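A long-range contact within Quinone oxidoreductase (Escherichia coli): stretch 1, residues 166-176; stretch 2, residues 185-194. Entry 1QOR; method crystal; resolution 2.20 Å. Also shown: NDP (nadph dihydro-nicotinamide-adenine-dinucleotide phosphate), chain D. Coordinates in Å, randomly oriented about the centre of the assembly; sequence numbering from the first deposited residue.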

# COMPACT_ATOMS: atom_id res chain seq x y z
N ALA A 166 -11.75 21.21 1.28
CA ALA A 166 -10.43 20.71 0.97
C ALA A 166 -9.96 21.28 -0.34
O ALA A 166 -10.75 21.85 -1.09
CB ALA A 166 -10.45 19.21 0.95
N LYS A 167 -8.68 21.06 -0.64
CA LYS A 167 -8.09 21.60 -1.85
C LYS A 167 -7.65 20.57 -2.89
O LYS A 167 -6.48 20.21 -3.00
CB LYS A 167 -6.96 22.57 -1.50
CG LYS A 167 -7.39 23.79 -0.64
CD LYS A 167 -6.16 24.67 -0.41
CE LYS A 167 -6.43 25.88 0.48
NZ LYS A 167 -7.65 26.60 0.04
N LEU A 168 -8.59 20.17 -3.72
CA LEU A 168 -8.31 19.22 -4.75
C LEU A 168 -7.53 19.87 -5.88
O LEU A 168 -7.91 20.94 -6.37
CB LEU A 168 -9.65 18.63 -5.28
CG LEU A 168 -9.65 17.54 -6.39
CD1 LEU A 168 -10.82 16.61 -6.13
CD2 LEU A 168 -9.71 18.10 -7.81
N ILE A 169 -6.42 19.23 -6.26
CA ILE A 169 -5.63 19.66 -7.40
C ILE A 169 -5.98 18.56 -8.43
O ILE A 169 -5.67 17.39 -8.22
CB ILE A 169 -4.12 19.63 -7.04
CG1 ILE A 169 -3.82 20.58 -5.87
CG2 ILE A 169 -3.25 19.83 -8.27
CD1 ILE A 169 -2.47 20.29 -5.18
N GLY A 170 -6.68 18.89 -9.51
CA GLY A 170 -7.09 17.88 -10.47
C GLY A 170 -6.25 17.88 -11.72
O GLY A 170 -5.51 18.84 -11.92
N THR A 171 -6.26 16.77 -12.48
CA THR A 171 -5.54 16.70 -13.75
C THR A 171 -6.62 16.42 -14.76
O THR A 171 -7.56 15.70 -14.46
CB THR A 171 -4.52 15.52 -13.83
OG1 THR A 171 -5.20 14.28 -13.63
CG2 THR A 171 -3.42 15.67 -12.79
N VAL A 172 -6.51 16.99 -15.96
CA VAL A 172 -7.50 16.80 -17.02
C VAL A 172 -6.74 16.80 -18.32
O VAL A 172 -5.60 17.25 -18.35
CB VAL A 172 -8.56 17.94 -17.10
CG1 VAL A 172 -9.42 17.98 -15.85
CG2 VAL A 172 -7.86 19.30 -17.32
N GLY A 173 -7.38 16.33 -19.38
CA GLY A 173 -6.71 16.29 -20.67
C GLY A 173 -6.90 17.48 -21.62
O GLY A 173 -6.20 17.56 -22.63
N THR A 174 -7.86 18.37 -21.37
CA THR A 174 -8.02 19.51 -22.27
C THR A 174 -8.37 20.76 -21.47
O THR A 174 -8.73 20.67 -20.28
CB THR A 174 -9.14 19.25 -23.26
OG1 THR A 174 -10.38 19.30 -22.57
CG2 THR A 174 -9.00 17.89 -23.89
N ALA A 175 -8.33 21.92 -22.14
CA ALA A 175 -8.61 23.22 -21.52
C ALA A 175 -10.03 23.35 -21.10
O ALA A 175 -10.30 23.91 -20.04
CB ALA A 175 -8.26 24.33 -22.46
N GLN A 176 -10.96 22.86 -21.89
CA GLN A 176 -12.38 22.93 -21.49
C GLN A 176 -12.70 22.05 -20.27
O GLN A 176 -13.61 22.35 -19.48
CB GLN A 176 -13.30 22.50 -22.66
N GLY A 185 -15.32 22.98 -8.58
CA GLY A 185 -14.75 23.08 -7.24
C GLY A 185 -13.31 22.65 -7.05
O GLY A 185 -12.83 22.64 -5.93
N ALA A 186 -12.61 22.30 -8.13
CA ALA A 186 -11.21 21.95 -8.02
C ALA A 186 -10.49 23.25 -7.68
O ALA A 186 -10.77 24.31 -8.29
CB ALA A 186 -10.71 21.44 -9.34
N TRP A 187 -9.54 23.19 -6.74
CA TRP A 187 -8.77 24.34 -6.33
C TRP A 187 -7.86 24.78 -7.45
O TRP A 187 -7.84 25.95 -7.81
CB TRP A 187 -7.99 24.00 -5.09
CG TRP A 187 -7.17 25.13 -4.53
CD1 TRP A 187 -7.63 26.32 -4.03
CD2 TRP A 187 -5.76 25.11 -4.31
NE1 TRP A 187 -6.59 27.03 -3.49
CE2 TRP A 187 -5.43 26.31 -3.64
CE3 TRP A 187 -4.75 24.19 -4.59
CZ2 TRP A 187 -4.13 26.62 -3.26
CZ3 TRP A 187 -3.44 24.50 -4.21
CH2 TRP A 187 -3.15 25.70 -3.55
N GLN A 188 -7.11 23.85 -8.03
CA GLN A 188 -6.23 24.12 -9.16
C GLN A 188 -6.31 22.88 -10.05
O GLN A 188 -6.70 21.80 -9.57
CB GLN A 188 -4.78 24.40 -8.70
CG GLN A 188 -4.64 25.76 -7.96
CD GLN A 188 -3.19 26.21 -7.78
OE1 GLN A 188 -2.48 26.44 -8.76
NE2 GLN A 188 -2.76 26.36 -6.53
N VAL A 189 -5.96 23.04 -11.32
CA VAL A 189 -6.03 21.95 -12.30
C VAL A 189 -4.78 21.99 -13.16
O VAL A 189 -4.36 23.06 -13.61
CB VAL A 189 -7.27 22.14 -13.24
CG1 VAL A 189 -7.21 21.20 -14.44
CG2 VAL A 189 -8.60 21.96 -12.45
N ILE A 190 -4.21 20.82 -13.42
CA ILE A 190 -3.02 20.69 -14.25
C ILE A 190 -3.48 19.91 -15.45
O ILE A 190 -4.16 18.92 -15.30
CB ILE A 190 -1.91 19.85 -13.54
CG1 ILE A 190 -1.48 20.52 -12.23
CG2 ILE A 190 -0.70 19.65 -14.45
CD1 ILE A 190 -0.71 19.60 -11.31
N ASN A 191 -3.14 20.35 -16.64
CA ASN A 191 -3.53 19.61 -17.83
C ASN A 191 -2.36 18.67 -18.03
O ASN A 191 -1.28 19.12 -18.44
CB ASN A 191 -3.67 20.57 -19.01
CG ASN A 191 -3.83 19.86 -20.34
OD1 ASN A 191 -3.32 18.76 -20.57
ND2 ASN A 191 -4.51 20.52 -21.26
N TYR A 192 -2.54 17.39 -17.71
CA TYR A 192 -1.44 16.42 -17.83
C TYR A 192 -1.04 15.99 -19.24
O TYR A 192 -0.15 15.17 -19.40
CB TYR A 192 -1.62 15.20 -16.92
CG TYR A 192 -2.88 14.35 -17.11
CD1 TYR A 192 -3.75 14.54 -18.18
CD2 TYR A 192 -3.21 13.37 -16.16
CE1 TYR A 192 -4.91 13.79 -18.30
CE2 TYR A 192 -4.36 12.60 -16.28
CZ TYR A 192 -5.21 12.82 -17.34
OH TYR A 192 -6.42 12.14 -17.38
N ARG A 193 -1.73 16.48 -20.26
CA ARG A 193 -1.33 16.19 -21.64
C ARG A 193 -0.41 17.34 -22.12
O ARG A 193 0.42 17.16 -22.99
CB ARG A 193 -2.53 16.08 -22.58
CG ARG A 193 -3.25 14.73 -22.54
CD ARG A 193 -4.13 14.54 -23.82
N GLU A 194 -0.53 18.52 -21.52
CA GLU A 194 0.29 19.64 -21.93
C GLU A 194 1.36 20.02 -20.92
O GLU A 194 2.45 20.41 -21.29
CB GLU A 194 -0.56 20.90 -22.10
CG GLU A 194 -1.85 20.73 -22.82
CD GLU A 194 -1.68 20.42 -24.28
OE1 GLU A 194 -0.96 21.19 -24.97
OE2 GLU A 194 -2.30 19.43 -24.75
PA NDP D . -14.67 8.91 -16.69
O1A NDP D . -15.98 9.51 -17.05
O2A NDP D . -13.84 9.58 -15.66
O5B NDP D . -13.83 8.61 -17.96
C5B NDP D . -12.48 8.26 -17.92
C4B NDP D . -11.65 9.50 -18.07
O4B NDP D . -10.35 9.03 -17.74
C3B NDP D . -11.52 10.09 -19.48
O3B NDP D . -12.65 10.97 -19.75
C2B NDP D . -10.11 10.66 -19.47
O2B NDP D . -10.20 12.03 -19.08
C1B NDP D . -9.34 9.77 -18.41
N9A NDP D . -8.34 9.04 -19.20
C8A NDP D . -7.01 9.16 -19.14
N7A NDP D . -6.44 8.35 -20.06
C5A NDP D . -7.46 7.76 -20.65
C6A NDP D . -7.35 6.85 -21.70
N6A NDP D . -6.18 6.48 -22.21
N1A NDP D . -8.50 6.38 -22.17
C2A NDP D . -9.72 6.75 -21.68
N3A NDP D . -9.81 7.63 -20.67
C4A NDP D . -8.66 8.16 -20.15
O3 NDP D . -15.10 7.50 -16.09
PN NDP D . -15.83 7.00 -14.78
O1N NDP D . -16.26 8.14 -13.90
O2N NDP D . -16.85 5.95 -15.18
O5D NDP D . -14.56 6.22 -14.08
C5D NDP D . -13.32 6.82 -13.76
C4D NDP D . -12.32 5.79 -13.33
O4D NDP D . -12.66 5.26 -12.03
C3D NDP D . -12.23 4.60 -14.28
O3D NDP D . -10.86 4.22 -14.45
C2D NDP D . -13.03 3.53 -13.50
O2D NDP D . -12.68 2.23 -13.90
C1D NDP D . -12.65 3.78 -12.07
N1N NDP D . -13.59 3.47 -10.96
C2N NDP D . -13.13 2.77 -9.87
C3N NDP D . -14.02 2.51 -8.84
C7N NDP D . -13.56 1.77 -7.59
O7N NDP D . -14.33 1.57 -6.66
N7N NDP D . -12.30 1.39 -7.61
C4N NDP D . -15.34 2.93 -8.89
C5N NDP D . -15.79 3.64 -10.01
C6N NDP D . -14.90 3.90 -11.04
P2B NDP D . -9.06 13.13 -19.59
O1X NDP D . -9.33 14.34 -18.77
O2X NDP D . -7.76 12.52 -19.30
O3X NDP D . -9.34 13.27 -21.03
O HOH W 1 -11.29 21.69 -3.70

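Strands 167-172 and 188-191 run parallel, and their backbones alternate as donor and acceptor. Gly170 N donates to Gln188 O (2.9 Å), Ile190 N to Gly170 O (2.8 Å) and Val172 N to Ile190 O (3.1 Å). At the start, Trp187 N reaches Leu168 O at 2.8 Å; at the far end the bond from Tyr192 N to Val172 O (3.1 Å) is weak. Together the stretches bury 803 Å².

Side chains alternate between the two faces of this ladder. On one, Ile169 and Ile190 both adopt chi1 m, chi2 t, bringing Ile169 CG2 within 4.0 Å of Ile190 CD1, while Ile169 CG1 lies 3.9 Å from Trp187 CE3, at the edge of the indole. Trp187, with chi1 t and chi2 63°, offers a ring face to Lys167, whose m, t, t chain is extended through chi3 and lays CD 3.7 Å from Trp187 CE2, a CH-pi contact that uses the aliphatic part of the lysine. Gln188 starts on the isoleucine face, but its end leads away.

On the other face, Val172 (m) and Val189 (t) bring Val172 CG2 and Val189 CG1 to 3.5 Å. Gly170, paired with Val189 on this face, has no CB; one there would be crowded by Leu168 CD2, which packs 3.8 Å from Ala186 CB.

Asn191 (chi1 t, chi2 -31°) starts on the valine face; its OD1 accepts from Arg193 N (2.8 Å) and Glu194 N (3.0 Å), fixing the turn after the strand, while its ND2 lies 3.8 Å from Thr174 CA. The CA-to-CB bond of Tyr192 points sideways, but chi1 p brings the ring nearer to stretch 1, one face covering Val172 N, and Tyr192 OH donates a very short 2.4 Å hydrogen bond to NDP O2X. Gly173 N binds NDP O1X at 2.9 Å; a CB on Gly173 would clash with NDP O3X, so glycine suits this phosphate site of an NADPH-bound oxidoreductase.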